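Long-range contacts in vacuolar aminopeptidase 1 (PDB 5JGF), which removes N-terminal amino acids, preferably neutral or hydrophobic ones, from peptides in the yeast vacuole as a zinc-dependent dodecameric aminopeptidase: residues D[68-79]-D[283-294]; D[81-91]-D[333-344]. One frame throughout, in Å; residues are numbered along the deposited sequence.

Contact 1 of 2, residues D[68-79]-D[283-294]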
# COMPACT_ATOMS: atom_id res chain seq x y z
N THR D 68 -33.68 -24.54 -31.37
CA THR D 68 -32.84 -23.34 -31.34
C THR D 68 -31.64 -23.39 -32.29
O THR D 68 -30.82 -22.48 -32.31
CB THR D 68 -32.28 -23.12 -29.92
OG1 THR D 68 -31.47 -24.25 -29.55
CG2 THR D 68 -33.40 -22.97 -28.91
N ASN D 69 -31.55 -24.46 -33.08
CA ASN D 69 -30.44 -24.69 -34.01
C ASN D 69 -31.11 -25.08 -35.33
O ASN D 69 -31.73 -26.14 -35.42
CB ASN D 69 -29.59 -25.83 -33.43
CG ASN D 69 -28.33 -26.15 -34.23
OD1 ASN D 69 -27.72 -27.19 -34.00
ND2 ASN D 69 -27.94 -25.27 -35.15
N LEU D 70 -30.99 -24.23 -36.34
CA LEU D 70 -31.64 -24.49 -37.63
C LEU D 70 -30.68 -24.47 -38.81
O LEU D 70 -29.74 -23.68 -38.85
CB LEU D 70 -32.75 -23.46 -37.85
CG LEU D 70 -33.58 -23.49 -39.15
CD1 LEU D 70 -34.94 -22.87 -38.90
CD2 LEU D 70 -32.85 -22.75 -40.26
N SER D 71 -30.92 -25.36 -39.77
CA SER D 71 -30.11 -25.43 -40.97
C SER D 71 -31.02 -25.51 -42.18
O SER D 71 -31.82 -26.43 -42.30
CB SER D 71 -29.19 -26.65 -40.95
OG SER D 71 -28.38 -26.68 -42.12
N ALA D 72 -30.92 -24.51 -43.06
CA ALA D 72 -31.71 -24.47 -44.27
C ALA D 72 -30.74 -24.72 -45.41
O ALA D 72 -29.64 -24.17 -45.41
CB ALA D 72 -32.37 -23.11 -44.43
N PHE D 73 -31.12 -25.55 -46.37
CA PHE D 73 -30.23 -25.83 -47.47
C PHE D 73 -30.92 -26.09 -48.80
O PHE D 73 -32.09 -26.46 -48.85
CB PHE D 73 -29.30 -27.00 -47.11
CG PHE D 73 -30.01 -28.27 -46.71
CD1 PHE D 73 -30.12 -29.33 -47.60
CD2 PHE D 73 -30.54 -28.41 -45.43
CE1 PHE D 73 -30.74 -30.53 -47.21
CE2 PHE D 73 -31.15 -29.60 -45.03
CZ PHE D 73 -31.25 -30.67 -45.93
N ILE D 74 -30.17 -25.85 -49.87
CA ILE D 74 -30.64 -26.04 -51.23
C ILE D 74 -29.65 -26.98 -51.89
O ILE D 74 -28.45 -26.68 -51.98
CB ILE D 74 -30.65 -24.71 -52.00
CG1 ILE D 74 -31.43 -23.65 -51.19
CG2 ILE D 74 -31.29 -24.90 -53.37
CD1 ILE D 74 -31.34 -22.26 -51.78
N LEU D 75 -30.14 -28.13 -52.36
CA LEU D 75 -29.30 -29.13 -52.99
C LEU D 75 -29.70 -29.32 -54.45
O LEU D 75 -30.84 -29.67 -54.75
CB LEU D 75 -29.42 -30.46 -52.24
CG LEU D 75 -28.68 -31.70 -52.75
CD1 LEU D 75 -27.19 -31.42 -52.87
CD2 LEU D 75 -28.94 -32.85 -51.79
N GLY D 76 -28.76 -29.07 -55.36
CA GLY D 76 -29.05 -29.20 -56.77
C GLY D 76 -28.98 -30.62 -57.29
O GLY D 76 -28.14 -31.41 -56.86
N LYS D 77 -29.86 -30.94 -58.23
CA LYS D 77 -29.91 -32.27 -58.82
C LYS D 77 -28.57 -32.65 -59.44
O LYS D 77 -28.19 -33.82 -59.43
CB LYS D 77 -30.99 -32.33 -59.90
CG LYS D 77 -31.04 -33.63 -60.67
CD LYS D 77 -32.11 -33.59 -61.76
CE LYS D 77 -32.09 -34.85 -62.61
NZ LYS D 77 -33.05 -34.76 -63.75
N ASN D 78 -27.85 -31.67 -59.95
CA ASN D 78 -26.56 -31.92 -60.59
C ASN D 78 -25.35 -31.68 -59.71
O ASN D 78 -24.22 -31.60 -60.19
CB ASN D 78 -26.45 -31.08 -61.87
CG ASN D 78 -27.55 -31.39 -62.85
OD1 ASN D 78 -27.84 -32.56 -63.11
ND2 ASN D 78 -28.17 -30.35 -63.41
N TRP D 79 -25.57 -31.56 -58.40
CA TRP D 79 -24.46 -31.33 -57.48
C TRP D 79 -23.55 -32.55 -57.41
O TRP D 79 -24.00 -33.69 -57.52
CB TRP D 79 -24.99 -31.02 -56.08
CG TRP D 79 -23.88 -30.86 -55.06
CD1 TRP D 79 -23.05 -29.78 -54.92
CD2 TRP D 79 -23.47 -31.81 -54.07
NE1 TRP D 79 -22.14 -30.01 -53.91
CE2 TRP D 79 -22.38 -31.25 -53.37
CE3 TRP D 79 -23.92 -33.09 -53.71
CZ2 TRP D 79 -21.73 -31.92 -52.33
CZ3 TRP D 79 -23.27 -33.76 -52.67
CH2 TRP D 79 -22.19 -33.17 -52.00
N THR D 283 -33.68 -26.32 -58.55
CA THR D 283 -32.89 -27.45 -58.12
C THR D 283 -32.72 -28.52 -59.19
O THR D 283 -31.77 -29.29 -59.15
CB THR D 283 -33.48 -28.05 -56.85
OG1 THR D 283 -34.89 -28.25 -57.03
CG2 THR D 283 -33.27 -27.08 -55.69
N GLU D 284 -33.64 -28.57 -60.15
CA GLU D 284 -33.55 -29.57 -61.23
C GLU D 284 -32.37 -29.27 -62.15
O GLU D 284 -31.82 -30.18 -62.77
CB GLU D 284 -34.85 -29.56 -62.05
CG GLU D 284 -36.10 -29.81 -61.23
CD GLU D 284 -36.51 -31.27 -61.22
OE1 GLU D 284 -37.03 -31.74 -62.25
OE2 GLU D 284 -36.31 -31.94 -60.19
N GLU D 285 -31.99 -28.00 -62.22
CA GLU D 285 -30.90 -27.56 -63.09
C GLU D 285 -29.58 -27.26 -62.36
O GLU D 285 -28.50 -27.48 -62.90
CB GLU D 285 -31.34 -26.31 -63.85
CG GLU D 285 -32.39 -26.58 -64.93
CD GLU D 285 -33.27 -25.37 -65.21
OE1 GLU D 285 -34.42 -25.35 -64.72
OE2 GLU D 285 -32.82 -24.44 -65.91
N SER D 286 -29.69 -26.78 -61.13
CA SER D 286 -28.52 -26.40 -60.33
C SER D 286 -27.54 -27.51 -59.95
O SER D 286 -27.94 -28.66 -59.74
CB SER D 286 -29.00 -25.70 -59.05
OG SER D 286 -27.90 -25.31 -58.24
N ASP D 287 -26.27 -27.15 -59.86
CA ASP D 287 -25.22 -28.09 -59.47
C ASP D 287 -24.57 -27.63 -58.17
O ASP D 287 -23.44 -28.01 -57.85
CB ASP D 287 -24.15 -28.21 -60.57
CG ASP D 287 -23.47 -26.88 -60.88
OD1 ASP D 287 -22.56 -26.88 -61.73
OD2 ASP D 287 -23.84 -25.85 -60.28
N LEU D 288 -25.29 -26.81 -57.40
CA LEU D 288 -24.76 -26.30 -56.14
C LEU D 288 -25.45 -26.86 -54.90
O LEU D 288 -26.55 -27.41 -54.97
CB LEU D 288 -24.88 -24.77 -56.11
CG LEU D 288 -24.17 -23.99 -57.22
CD1 LEU D 288 -24.57 -22.53 -57.15
CD2 LEU D 288 -22.66 -24.15 -57.08
N PHE D 289 -24.77 -26.72 -53.76
CA PHE D 289 -25.27 -27.14 -52.46
C PHE D 289 -25.01 -25.89 -51.61
O PHE D 289 -23.86 -25.54 -51.35
CB PHE D 289 -24.45 -28.33 -51.93
CG PHE D 289 -25.05 -29.02 -50.72
CD1 PHE D 289 -24.67 -30.32 -50.39
CD2 PHE D 289 -25.98 -28.38 -49.91
CE1 PHE D 289 -25.19 -30.97 -49.27
CE2 PHE D 289 -26.51 -29.01 -48.78
CZ PHE D 289 -26.11 -30.31 -48.46
N SER D 290 -26.09 -25.22 -51.21
CA SER D 290 -25.99 -23.99 -50.43
C SER D 290 -26.71 -24.12 -49.10
O SER D 290 -27.71 -24.83 -49.00
CB SER D 290 -26.60 -22.82 -51.21
OG SER D 290 -26.02 -22.69 -52.50
N THR D 291 -26.22 -23.43 -48.08
CA THR D 291 -26.86 -23.50 -46.78
C THR D 291 -26.56 -22.34 -45.85
O THR D 291 -25.50 -21.73 -45.92
CB THR D 291 -26.47 -24.79 -46.01
OG1 THR D 291 -27.03 -24.75 -44.69
CG2 THR D 291 -24.96 -24.91 -45.89
N VAL D 292 -27.54 -22.03 -45.01
CA VAL D 292 -27.38 -21.03 -43.97
C VAL D 292 -27.72 -21.86 -42.74
O VAL D 292 -28.82 -22.41 -42.63
CB VAL D 292 -28.39 -19.87 -44.07
CG1 VAL D 292 -28.34 -19.05 -42.77
CG2 VAL D 292 -28.04 -18.98 -45.25
N THR D 293 -26.77 -21.99 -41.83
CA THR D 293 -27.00 -22.74 -40.61
C THR D 293 -26.89 -21.77 -39.45
O THR D 293 -25.92 -21.01 -39.35
CB THR D 293 -26.00 -23.90 -40.48
OG1 THR D 293 -26.19 -24.80 -41.58
CG2 THR D 293 -26.21 -24.65 -39.18
N LEU D 294 -27.92 -21.78 -38.60
CA LEU D 294 -28.03 -20.89 -37.45
C LEU D 294 -27.81 -21.68 -36.16
O LEU D 294 -28.53 -22.65 -35.89
CB LEU D 294 -29.41 -20.24 -37.44
CG LEU D 294 -29.79 -19.57 -38.76
CD1 LEU D 294 -31.20 -19.01 -38.66
CD2 LEU D 294 -28.79 -18.46 -39.09
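F289 meets W79 with its ring edge and L75 with one face where strands 69-76 and 289-294 pair antiparallel in the mixed sheet of the M18 zinc-peptidase domain. The F289 ring turns its edge to the W79 face in a T-shaped stack, centroids of the phenyl and the indole six-membered ring 5.2 Å apart and planes at 87°. CG of F289, anti to the backbone N (chi1 -169°), carries the ring to W79 and L75; its CB lies over the indole five-membered ring, 3.7 Å from the centroid, a CH-pi contact. L75 CD1 lies over one face of the F289 ring in a second CH-pi contact, while F73 CB meets its edge in plane. With an alanine in place of W79, F289 would probably lose the aromatic face its edge and CB rest on, and G84 O its indole N-H donor. Farther along the same face, S71 OG and T293 OG1 share a hydrogen bond of 2.9 Å. Helix 312-324 packs on S71 and F73; helix 261-278 packs on A72 and I74 from the other face. T291 OG1 donates to A72 O from above the carbonyl plane, beside the V292 N bond. At the far end L294 O accepts twice, from L70 N and, at 2.8 Å, from N69 ND2.

Contact 2 of 2, residues D[81-91]-D[333-344]. With ZN (zinc ion), chain K.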
# COMPACT_ATOMS: atom_id res chain seq x y z
N ALA D 81 -19.59 -33.79 -55.38
CA ALA D 81 -18.62 -33.49 -54.34
C ALA D 81 -17.64 -32.36 -54.65
O ALA D 81 -17.39 -31.49 -53.81
CB ALA D 81 -17.83 -34.74 -53.98
N GLU D 82 -17.09 -32.36 -55.86
CA GLU D 82 -16.13 -31.34 -56.26
C GLU D 82 -16.68 -29.92 -56.25
O GLU D 82 -15.92 -28.96 -56.23
CB GLU D 82 -15.57 -31.69 -57.64
CG GLU D 82 -14.83 -33.03 -57.68
CD GLU D 82 -15.76 -34.25 -57.68
OE1 GLU D 82 -15.25 -35.36 -57.42
OE2 GLU D 82 -16.97 -34.11 -57.96
N LYS D 83 -18.01 -29.79 -56.26
CA LYS D 83 -18.64 -28.47 -56.24
C LYS D 83 -18.62 -27.86 -54.84
O LYS D 83 -18.83 -26.65 -54.67
CB LYS D 83 -20.08 -28.57 -56.74
CG LYS D 83 -20.17 -28.70 -58.26
CD LYS D 83 -19.72 -27.40 -58.91
CE LYS D 83 -19.66 -27.51 -60.42
NZ LYS D 83 -19.28 -26.19 -61.00
N GLY D 84 -18.37 -28.71 -53.85
CA GLY D 84 -18.33 -28.25 -52.47
C GLY D 84 -19.65 -27.70 -51.98
O GLY D 84 -20.70 -27.91 -52.59
N VAL D 85 -19.60 -27.00 -50.85
CA VAL D 85 -20.80 -26.42 -50.26
C VAL D 85 -20.57 -24.94 -49.96
O VAL D 85 -19.50 -24.56 -49.48
CB VAL D 85 -21.18 -27.14 -48.94
CG1 VAL D 85 -22.49 -26.60 -48.41
CG2 VAL D 85 -21.27 -28.64 -49.18
N GLY D 86 -21.56 -24.11 -50.28
CA GLY D 86 -21.48 -22.68 -50.01
C GLY D 86 -22.23 -22.48 -48.71
O GLY D 86 -23.45 -22.63 -48.67
N VAL D 87 -21.50 -22.13 -47.65
CA VAL D 87 -22.11 -22.00 -46.33
C VAL D 87 -22.02 -20.64 -45.63
O VAL D 87 -21.02 -19.94 -45.75
CB VAL D 87 -21.45 -22.99 -45.33
CG1 VAL D 87 -22.13 -22.91 -43.97
CG2 VAL D 87 -21.48 -24.41 -45.88
N ILE D 88 -23.09 -20.30 -44.92
CA ILE D 88 -23.08 -19.09 -44.09
C ILE D 88 -23.51 -19.59 -42.72
O ILE D 88 -24.60 -20.14 -42.56
CB ILE D 88 -24.06 -17.99 -44.54
CG1 ILE D 88 -23.66 -17.43 -45.90
CG2 ILE D 88 -24.03 -16.85 -43.50
CD1 ILE D 88 -24.53 -16.26 -46.35
N GLY D 89 -22.64 -19.42 -41.73
CA GLY D 89 -22.97 -19.85 -40.38
C GLY D 89 -23.06 -18.66 -39.45
O GLY D 89 -22.16 -17.83 -39.42
N SER D 90 -24.15 -18.58 -38.69
CA SER D 90 -24.35 -17.48 -37.75
C SER D 90 -24.99 -18.01 -36.48
O SER D 90 -25.42 -19.17 -36.43
CB SER D 90 -25.26 -16.41 -38.36
OG SER D 90 -24.70 -15.87 -39.54
N HIS D 91 -25.06 -17.19 -35.44
CA HIS D 91 -25.69 -17.65 -34.21
C HIS D 91 -26.94 -16.86 -33.90
O HIS D 91 -27.00 -15.65 -34.13
CB HIS D 91 -24.69 -17.67 -33.03
CG HIS D 91 -24.24 -16.32 -32.56
ND1 HIS D 91 -24.90 -15.63 -31.56
CD2 HIS D 91 -23.15 -15.58 -32.87
CE1 HIS D 91 -24.22 -14.53 -31.27
NE2 HIS D 91 -23.16 -14.48 -32.05
N THR D 333 -13.53 -34.51 -49.97
CA THR D 333 -13.45 -33.76 -51.22
C THR D 333 -14.46 -32.63 -51.18
O THR D 333 -14.19 -31.53 -51.66
CB THR D 333 -13.73 -34.67 -52.43
OG1 THR D 333 -12.64 -35.59 -52.59
CG2 THR D 333 -13.88 -33.85 -53.70
N VAL D 334 -15.63 -32.90 -50.61
CA VAL D 334 -16.69 -31.91 -50.50
C VAL D 334 -16.20 -30.67 -49.74
O VAL D 334 -16.26 -29.55 -50.24
CB VAL D 334 -17.92 -32.48 -49.77
CG1 VAL D 334 -18.94 -31.36 -49.50
CG2 VAL D 334 -18.56 -33.59 -50.61
N TRP D 335 -15.71 -30.88 -48.53
CA TRP D 335 -15.24 -29.77 -47.71
C TRP D 335 -14.00 -29.09 -48.26
O TRP D 335 -13.85 -27.87 -48.12
CB TRP D 335 -15.03 -30.25 -46.27
CG TRP D 335 -16.33 -30.56 -45.59
CD1 TRP D 335 -16.73 -31.77 -45.09
CD2 TRP D 335 -17.42 -29.66 -45.39
NE1 TRP D 335 -18.01 -31.67 -44.59
CE2 TRP D 335 -18.46 -30.39 -44.76
CE3 TRP D 335 -17.63 -28.30 -45.68
CZ2 TRP D 335 -19.68 -29.81 -44.42
CZ3 TRP D 335 -18.85 -27.72 -45.33
CH2 TRP D 335 -19.86 -28.48 -44.71
N ALA D 336 -13.11 -29.85 -48.90
CA ALA D 336 -11.91 -29.26 -49.46
C ALA D 336 -12.29 -28.23 -50.53
O ALA D 336 -11.56 -27.28 -50.78
CB ALA D 336 -11.02 -30.34 -50.06
N ASN D 337 -13.46 -28.43 -51.14
CA ASN D 337 -13.94 -27.52 -52.18
C ASN D 337 -15.01 -26.55 -51.71
O ASN D 337 -15.65 -25.89 -52.53
CB ASN D 337 -14.50 -28.34 -53.36
CG ASN D 337 -13.41 -28.99 -54.19
OD1 ASN D 337 -12.69 -28.32 -54.93
ND2 ASN D 337 -13.28 -30.31 -54.06
N SER D 338 -15.20 -26.45 -50.40
CA SER D 338 -16.23 -25.57 -49.84
C SER D 338 -15.71 -24.24 -49.29
O SER D 338 -14.52 -24.07 -49.06
CB SER D 338 -16.97 -26.29 -48.71
OG SER D 338 -17.53 -27.53 -49.14
N ILE D 339 -16.63 -23.30 -49.10
CA ILE D 339 -16.32 -22.00 -48.54
C ILE D 339 -17.36 -21.72 -47.46
O ILE D 339 -18.56 -21.75 -47.73
CB ILE D 339 -16.38 -20.86 -49.59
CG1 ILE D 339 -15.16 -20.93 -50.52
CG2 ILE D 339 -16.42 -19.50 -48.88
CD1 ILE D 339 -13.82 -20.72 -49.83
N ILE D 340 -16.90 -21.47 -46.24
CA ILE D 340 -17.80 -21.18 -45.15
C ILE D 340 -17.64 -19.73 -44.74
O ILE D 340 -16.52 -19.27 -44.49
CB ILE D 340 -17.52 -22.05 -43.90
CG1 ILE D 340 -17.69 -23.54 -44.24
CG2 ILE D 340 -18.46 -21.66 -42.77
CD1 ILE D 340 -17.37 -24.47 -43.07
N LEU D 341 -18.74 -18.99 -44.70
CA LEU D 341 -18.68 -17.62 -44.24
C LEU D 341 -19.21 -17.68 -42.82
O LEU D 341 -20.38 -18.00 -42.60
CB LEU D 341 -19.58 -16.68 -45.07
CG LEU D 341 -19.28 -16.43 -46.55
CD1 LEU D 341 -20.12 -15.25 -47.03
CD2 LEU D 341 -17.80 -16.13 -46.75
N SER D 342 -18.35 -17.41 -41.85
CA SER D 342 -18.76 -17.39 -40.45
C SER D 342 -19.20 -15.94 -40.26
O SER D 342 -18.37 -15.05 -40.11
CB SER D 342 -17.57 -17.70 -39.54
OG SER D 342 -17.92 -17.51 -38.18
N ALA D 343 -20.51 -15.72 -40.30
CA ALA D 343 -21.06 -14.37 -40.18
C ALA D 343 -21.47 -14.01 -38.77
O ALA D 343 -22.51 -14.46 -38.28
CB ALA D 343 -22.24 -14.21 -41.14
N ASP D 344 -20.65 -13.18 -38.12
CA ASP D 344 -20.93 -12.73 -36.77
C ASP D 344 -20.58 -11.24 -36.74
O ASP D 344 -19.57 -10.82 -37.29
CB ASP D 344 -20.07 -13.49 -35.75
CG ASP D 344 -20.60 -13.37 -34.33
OD1 ASP D 344 -21.55 -12.59 -34.12
OD2 ASP D 344 -20.08 -14.07 -33.43
ZN ZN K . -21.79 -12.82 -32.01
O HOH W 1 -20.41 -16.68 -37.19
O HOH W 2 -20.20 -11.02 -32.21
O HOH W 3 -21.00 -13.28 -30.18
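Strands 86-91 and 339-343 run parallel, their axes 4.5 Å apart at closest and 20° from alignment, and the backbone ladder climbs from V85 O with I339 N to G89 O with A343 N. Before the strands, the end of helix 331-336 packs against the turn at 81-84: A81 CB touches V334 CG2, and V85 CG2 meets V334 CG1 at 3.6 Å. S338 OG joins the two parts, accepting from V85 N at 2.7 Å while donating to V334 O, whose other face receives N337 N. G84, at positive phi, lies so close to N337 O that a CB there would clash. V87 runs alongside I340, CB against CG1, and V87 CG2 approaches the edge of the W335 ring. On the other face of the sheet, I88 CG2 rests against A343 CB, with helices 261-278 and 448-468 packed on I88. S90 OG, anti to its carbonyl carbon (chi1 -61°), donates to a lone pair of A343 O at 2.9 Å. Water 1 donates to both G89 O and S342 OG, and D429 also bonds that hydroxyl. Just beyond the paired residues the two segments meet at a zinc ion: H91 NE2 binds it at 2.1 Å, and D344 grips it with OD1 at 2.1 Å and a longer OD2 at 2.5 Å. Imidazole and carboxylate planes stand 84° apart. D262 and waters 2 and 3 complete the shell, and D93 O holds H91 ND1, helping fix the ring's rotation. H91 NE2 and D344 OD1, though 3.2 Å apart, share the metal rather than a hydrogen bond. The parallel pairing thus ends by presenting an imidazole and a carboxylate ligand to one zinc of the two-metal centre.

How the contacts relate
The two contacts, centres about 11 Å apart, belong to one mixed sheet in which strands 69-76, 289-295, 86-91 and 339-347 lie in that order. Along the chain the segments alternate, 68-79, 81-91, 283-294, 333-344, so strand 289-295 is inserted between two strands that follow each other in sequence. It is thus the shared neighbour, antiparallel to 69-76 in contact 1 and parallel to 86-91 of contact 2. F289 O accepts a hydrogen bond from G86 N, and T291 CG2 packs on V87 CG2. Helix 261-278 packs on both contacts. The sheet thereby runs continuously from contact 1 to the zinc ligands at the strand ends of contact 2.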